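Local coordinates for protein Hpr(Ser) kinase (Coxiella burnetii, PDB 3TQF) that probably acts as an ATP-binding kinase and phosphatase that adds phosphate to a serine of the phosphocarrier protein HPr and removes it again, at residues Leu12-Met17 against Leu143-Leu148; Leu32-Ile37 against Gly76-Pro81. All blocks are in the same frame, centred on the assembly; numbering follows the deposited sequence.

Contact 1. Residues Leu12-Met17 against Leu143-Leu148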
loop_
_atom_site.group_PDB
_atom_site.type_symbol
_atom_site.label_atom_id
_atom_site.label_comp_id
_atom_site.label_asym_id
_atom_site.label_seq_id
_atom_site.Cartn_x
_atom_site.Cartn_y
_atom_site.Cartn_z
ATOM N N LEU A 12 -15.911 -11.210 -2.847
ATOM C CA LEU A 12 -14.900 -11.013 -3.879
ATOM C C LEU A 12 -14.417 -12.370 -4.378
ATOM O O LEU A 12 -14.456 -13.357 -3.640
ATOM C CB LEU A 12 -13.718 -10.232 -3.305
ATOM C CG LEU A 12 -14.040 -8.891 -2.637
ATOM C CD1 LEU A 12 -13.108 -8.619 -1.487
ATOM C CD2 LEU A 12 -13.986 -7.762 -3.654
ATOM N N VAL A 13 -13.968 -12.418 -5.629
ATOM C CA VAL A 13 -13.259 -13.583 -6.130
ATOM C C VAL A 13 -11.768 -13.279 -6.033
ATOM O O VAL A 13 -11.294 -12.301 -6.618
ATOM C CB VAL A 13 -13.652 -13.926 -7.575
ATOM C CG1 VAL A 13 -12.887 -15.155 -8.055
ATOM C CG2 VAL A 13 -15.154 -14.163 -7.671
ATOM N N ILE A 14 -11.050 -14.102 -5.265
ATOM C CA ILE A 14 -9.620 -13.945 -5.042
ATOM C C ILE A 14 -8.918 -15.272 -5.271
ATOM O O ILE A 14 -9.163 -16.236 -4.551
ATOM C CB ILE A 14 -9.312 -13.513 -3.604
ATOM C CG1 ILE A 14 -10.092 -12.248 -3.231
ATOM C CG2 ILE A 14 -7.819 -13.287 -3.438
ATOM C CD1 ILE A 14 -9.949 -11.843 -1.760
ATOM N N ASP A 15 -8.043 -15.312 -6.274
ATOM C CA ASP A 15 -7.296 -16.517 -6.630
ATOM C C ASP A 15 -8.239 -17.703 -6.831
ATOM O O ASP A 15 -8.008 -18.780 -6.297
ATOM C CB ASP A 15 -6.244 -16.821 -5.551
ATOM C CG ASP A 15 -5.247 -17.892 -5.978
ATOM O OD1 ASP A 15 -5.016 -18.056 -7.196
ATOM O OD2 ASP A 15 -4.694 -18.572 -5.090
ATOM N N LYS A 16 -9.307 -17.480 -7.593
ATOM C CA LYS A 16 -10.345 -18.494 -7.871
ATOM C C LYS A 16 -11.290 -18.791 -6.689
ATOM O O LYS A 16 -12.256 -19.532 -6.858
ATOM C CB LYS A 16 -9.737 -19.816 -8.371
ATOM C CG LYS A 16 -8.773 -19.704 -9.553
ATOM C CD LYS A 16 -9.472 -19.841 -10.906
ATOM C CE LYS A 16 -8.672 -20.713 -11.893
ATOM N NZ LYS A 16 -7.210 -20.410 -11.912
HETATM N N MSE A 17 -11.020 -18.216 -5.518
HETATM C CA MSE A 17 -11.818 -18.454 -4.317
HETATM C C MSE A 17 -12.830 -17.333 -4.083
HETATM O O MSE A 17 -12.459 -16.171 -3.938
HETATM C CB MSE A 17 -10.919 -18.517 -3.079
HETATM C CG MSE A 17 -9.717 -19.440 -3.165
HETATM SE SE MSE A 17 -10.143 -21.246 -2.628
HETATM C CE MSE A 17 -10.842 -21.901 -4.326
ATOM N N LEU A 143 -2.456 -7.043 0.634
ATOM C CA LEU A 143 -1.466 -8.082 0.375
ATOM C C LEU A 143 -1.623 -9.219 1.376
ATOM O O LEU A 143 -1.452 -10.380 1.026
ATOM C CB LEU A 143 -0.049 -7.508 0.442
ATOM C CG LEU A 143 1.104 -8.490 0.221
ATOM C CD1 LEU A 143 1.125 -8.991 -1.205
ATOM C CD2 LEU A 143 2.422 -7.837 0.579
ATOM N N LEU A 144 -1.951 -8.882 2.618
ATOM C CA LEU A 144 -2.094 -9.886 3.660
ATOM C C LEU A 144 -3.280 -10.794 3.388
ATOM O O LEU A 144 -3.172 -12.015 3.484
ATOM C CB LEU A 144 -2.234 -9.220 5.033
ATOM C CG LEU A 144 -1.038 -8.370 5.492
ATOM C CD1 LEU A 144 -1.222 -7.930 6.932
ATOM C CD2 LEU A 144 0.264 -9.117 5.321
ATOM N N ILE A 145 -4.406 -10.190 3.027
ATOM C CA ILE A 145 -5.625 -10.929 2.709
ATOM C C ILE A 145 -5.458 -11.758 1.439
ATOM O O ILE A 145 -5.928 -12.887 1.370
ATOM C CB ILE A 145 -6.818 -9.970 2.563
ATOM C CG1 ILE A 145 -7.153 -9.341 3.919
ATOM C CG2 ILE A 145 -8.045 -10.696 2.000
ATOM C CD1 ILE A 145 -7.743 -10.307 4.922
ATOM N N GLU A 146 -4.783 -11.209 0.440
ATOM C CA GLU A 146 -4.478 -11.972 -0.774
ATOM C C GLU A 146 -3.618 -13.185 -0.452
ATOM O O GLU A 146 -3.845 -14.269 -0.975
ATOM C CB GLU A 146 -3.764 -11.092 -1.808
ATOM C CG GLU A 146 -3.257 -11.852 -3.032
ATOM C CD GLU A 146 -2.459 -10.976 -3.963
ATOM O OE1 GLU A 146 -3.063 -10.225 -4.751
ATOM O OE2 GLU A 146 -1.218 -11.033 -3.909
ATOM N N THR A 147 -2.625 -12.989 0.407
ATOM C CA THR A 147 -1.722 -14.064 0.812
ATOM C C THR A 147 -2.452 -15.112 1.655
ATOM O O THR A 147 -2.224 -16.310 1.493
ATOM C CB THR A 147 -0.521 -13.509 1.595
ATOM O OG1 THR A 147 0.104 -12.475 0.826
ATOM C CG2 THR A 147 0.493 -14.600 1.874
ATOM N N LEU A 148 -3.332 -14.650 2.542
ATOM C CA LEU A 148 -4.156 -15.538 3.360
ATOM C C LEU A 148 -5.026 -16.442 2.498
ATOM O O LEU A 148 -5.202 -17.621 2.812
ATOM C CB LEU A 148 -5.060 -14.722 4.276
ATOM C CG LEU A 148 -5.855 -15.490 5.325
ATOM C CD1 LEU A 148 -4.953 -15.936 6.466
ATOM C CD2 LEU A 148 -6.986 -14.624 5.842
#

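Contact 2. Residues Leu32-Ile37 against Gly76-Pro81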
loop_
_atom_site.group_PDB
_atom_site.type_symbol
_atom_site.label_atom_id
_atom_site.label_comp_id
_atom_site.label_asym_id
_atom_site.label_seq_id
_atom_site.Cartn_x
_atom_site.Cartn_y
_atom_site.Cartn_z
ATOM N N LEU A 32 -10.765 -2.070 1.378
ATOM C CA LEU A 32 -10.073 -3.329 1.113
ATOM C C LEU A 32 -10.516 -3.945 -0.210
ATOM O O LEU A 32 -9.682 -4.450 -0.968
ATOM C CB LEU A 32 -10.293 -4.327 2.252
ATOM C CG LEU A 32 -9.679 -5.720 2.099
ATOM C CD1 LEU A 32 -8.200 -5.631 1.767
ATOM C CD2 LEU A 32 -9.907 -6.538 3.368
ATOM N N SER A 33 -11.820 -3.908 -0.487
ATOM C CA SER A 33 -12.341 -4.405 -1.762
ATOM C C SER A 33 -11.666 -3.682 -2.920
ATOM O O SER A 33 -11.116 -4.320 -3.810
ATOM C CB SER A 33 -13.860 -4.234 -1.853
ATOM O OG SER A 33 -14.538 -5.148 -1.005
ATOM N N LEU A 34 -11.687 -2.354 -2.881
ATOM C CA LEU A 34 -11.058 -1.540 -3.916
ATOM C C LEU A 34 -9.601 -1.945 -4.129
ATOM O O LEU A 34 -9.184 -2.196 -5.256
ATOM C CB LEU A 34 -11.138 -0.048 -3.559
ATOM C CG LEU A 34 -10.771 0.950 -4.672
ATOM C CD1 LEU A 34 -11.718 0.827 -5.851
ATOM C CD2 LEU A 34 -10.760 2.384 -4.151
ATOM N N ALA A 35 -8.836 -2.021 -3.044
ATOM C CA ALA A 35 -7.421 -2.393 -3.122
ATOM C C ALA A 35 -7.232 -3.778 -3.745
ATOM O O ALA A 35 -6.345 -3.971 -4.572
ATOM C CB ALA A 35 -6.780 -2.337 -1.751
ATOM N N LEU A 36 -8.077 -4.732 -3.359
ATOM C CA LEU A 36 -8.039 -6.064 -3.954
ATOM C C LEU A 36 -8.380 -6.038 -5.449
ATOM O O LEU A 36 -7.761 -6.760 -6.231
ATOM C CB LEU A 36 -8.970 -7.014 -3.201
ATOM C CG LEU A 36 -8.467 -7.426 -1.812
ATOM C CD1 LEU A 36 -9.582 -8.057 -1.006
ATOM C CD2 LEU A 36 -7.288 -8.377 -1.920
ATOM N N ILE A 37 -9.342 -5.203 -5.849
ATOM C CA ILE A 37 -9.650 -5.021 -7.277
ATOM C C ILE A 37 -8.414 -4.500 -8.018
ATOM O O ILE A 37 -8.124 -4.928 -9.132
ATOM C CB ILE A 37 -10.832 -4.024 -7.532
ATOM C CG1 ILE A 37 -12.119 -4.449 -6.815
ATOM C CG2 ILE A 37 -11.113 -3.891 -9.030
ATOM C CD1 ILE A 37 -12.514 -5.886 -7.041
ATOM N N GLY A 76 -17.417 8.344 -2.431
ATOM C CA GLY A 76 -18.815 8.137 -2.807
ATOM C C GLY A 76 -18.966 6.833 -3.568
ATOM O O GLY A 76 -18.307 5.851 -3.258
ATOM N N ILE A 77 -19.826 6.828 -4.576
ATOM C CA ILE A 77 -20.034 5.643 -5.400
ATOM C C ILE A 77 -18.894 5.468 -6.403
ATOM O O ILE A 77 -18.363 6.446 -6.929
ATOM C CB ILE A 77 -21.387 5.722 -6.143
ATOM C CG1 ILE A 77 -22.538 5.590 -5.143
ATOM C CG2 ILE A 77 -21.502 4.632 -7.200
ATOM C CD1 ILE A 77 -22.599 4.230 -4.458
ATOM N N ILE A 78 -18.526 4.215 -6.653
ATOM C CA ILE A 78 -17.480 3.878 -7.602
ATOM C C ILE A 78 -18.018 2.855 -8.598
ATOM O O ILE A 78 -18.266 1.705 -8.233
ATOM C CB ILE A 78 -16.246 3.261 -6.893
ATOM C CG1 ILE A 78 -15.675 4.222 -5.848
ATOM C CG2 ILE A 78 -15.165 2.896 -7.907
ATOM C CD1 ILE A 78 -14.578 3.610 -5.002
ATOM N N ASP A 79 -18.203 3.282 -9.845
ATOM C CA ASP A 79 -18.547 2.375 -10.941
ATOM C C ASP A 79 -17.298 1.566 -11.277
ATOM O O ASP A 79 -16.494 1.980 -12.106
ATOM C CB ASP A 79 -19.032 3.175 -12.159
ATOM C CG ASP A 79 -19.603 2.294 -13.270
ATOM O OD1 ASP A 79 -19.373 1.068 -13.265
ATOM O OD2 ASP A 79 -20.287 2.843 -14.163
ATOM N N VAL A 80 -17.142 0.418 -10.622
ATOM C CA VAL A 80 -15.924 -0.386 -10.743
ATOM C C VAL A 80 -15.621 -0.827 -12.178
ATOM O O VAL A 80 -14.472 -0.747 -12.602
ATOM C CB VAL A 80 -15.944 -1.616 -9.792
ATOM C CG1 VAL A 80 -14.820 -2.581 -10.127
ATOM C CG2 VAL A 80 -15.845 -1.168 -8.341
ATOM N N PRO A 81 -16.638 -1.296 -12.925
ATOM C CA PRO A 81 -16.426 -1.623 -14.336
ATOM C C PRO A 81 -15.852 -0.474 -15.160
ATOM O O PRO A 81 -14.901 -0.675 -15.913
ATOM C CB PRO A 81 -17.829 -1.969 -14.828
ATOM C CG PRO A 81 -18.512 -2.494 -13.653
ATOM C CD PRO A 81 -17.946 -1.784 -12.454
#

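Contact 1. Residues Leu12-Met17 against Leu143-Leu148
Ile14, the last residue of strand 10-14, points its side chain at helix 141-165 and meets it with both arms of its fork. Its longer arm runs out almost straight (chi2 174°), and CD1 ends 4.4 Å from CG2 of Ile145. The shorter arm goes to the next residue of the helix: CG2 of Ile14 lies 4.5 Å from CA of Glu146, so it rests on the helix backbone, not on the carboxylate. Ile14 and Glu146 are also where the two backbones come nearest, with 7.0 Å between their CA atoms. Ile145 offers its methyl branch CG2 while the rest of its side chain leads away, toward Leu32 and Leu101.

Glu146 is extended. With CG opposite the backbone N (chi1 173°) and the next bond also straight, its carboxylate is carried clear of Ile14, to Arg39, which forms a salt bridge with OE2, and to His41, which is hydrogen-bonded to OE1. Asp15 likewise reaches beyond these segments, its OD1 making a salt bridge to Arg153 farther along the same helix.

Just after Ile14 the chain reverses in a type I' turn, the tight two-residue loop of a beta hairpin, closed by Ile14 N to Met17 O at 2.8 Å and Met17 N to Ile14 O at 2.9 Å.

No hydrogen bond links the two segments. The join is a loose apolar touch in the buried interior, and the buried carboxylate of Glu146 finds its charge partner elsewhere, which probably keeps it ionised.

Contact 2. Residues Leu32-Ile37 against Gly76-Pro81
The helix that follows a probable P-loop (Walker A), 29-38, packs here against the two-stranded antiparallel hairpin 69-72/76-79 and the start of the short helix 80-84. Two side-chain pairs make the contact, both wholly aliphatic. Leu34 turns its fork onto the end of Ile78: CD1 and CD2 of Leu34 each lie 4.1 Å from Ile78 CD1, so this one methyl faces the end of the fork, equally far from both of its methyls. The side chains cross at about a right angle. Leu34 gets there because its CG stands opposite the backbone N (chi1 -168°), which brings the end of the side chain nearer to the hairpin than its first bond would suggest. Ile72 of the partner strand touches both Leu34 and Ile78, and Thr147 of a neighbouring subunit packs on the same two residues, closing this patch at the subunit interface.

One turn further along, Ile37 faces Val80, the first residue of helix 80-84. Asp79 occupies the N-cap of that helix, its OD1 making a weak hydrogen bond to Lys82 N. Ala88 and Val89 lie against the second pair, in which branch methyls do the touching: Ile37 CG2 to Val80 CG1, 4.1 Å.

In the fold
Helix 29-38 is what ties contact 1 to contact 2, whose centres are about 15 Å apart. Leu34 faces the hairpin and Ile37 the start of helix 80-84, while Leu32, Ser33 and Leu36 face the residues of contact 1. Leu36 CD1 lies 3.6 Å from Leu12 CD1 and 3.9 Å from Ile14 CD1, and Leu32 CD2 is 4.0 Å from Ile145 CG1. The helix is thus wedged between strand 10-14, helix 141-165 and the 76-81 segment. It continues from the probable P-loop, whose residues Leu34 approaches without touching. The two contacts also meet between subunits: Leu143 of the 143-148 segment packs on Ala35 of a neighbouring subunit.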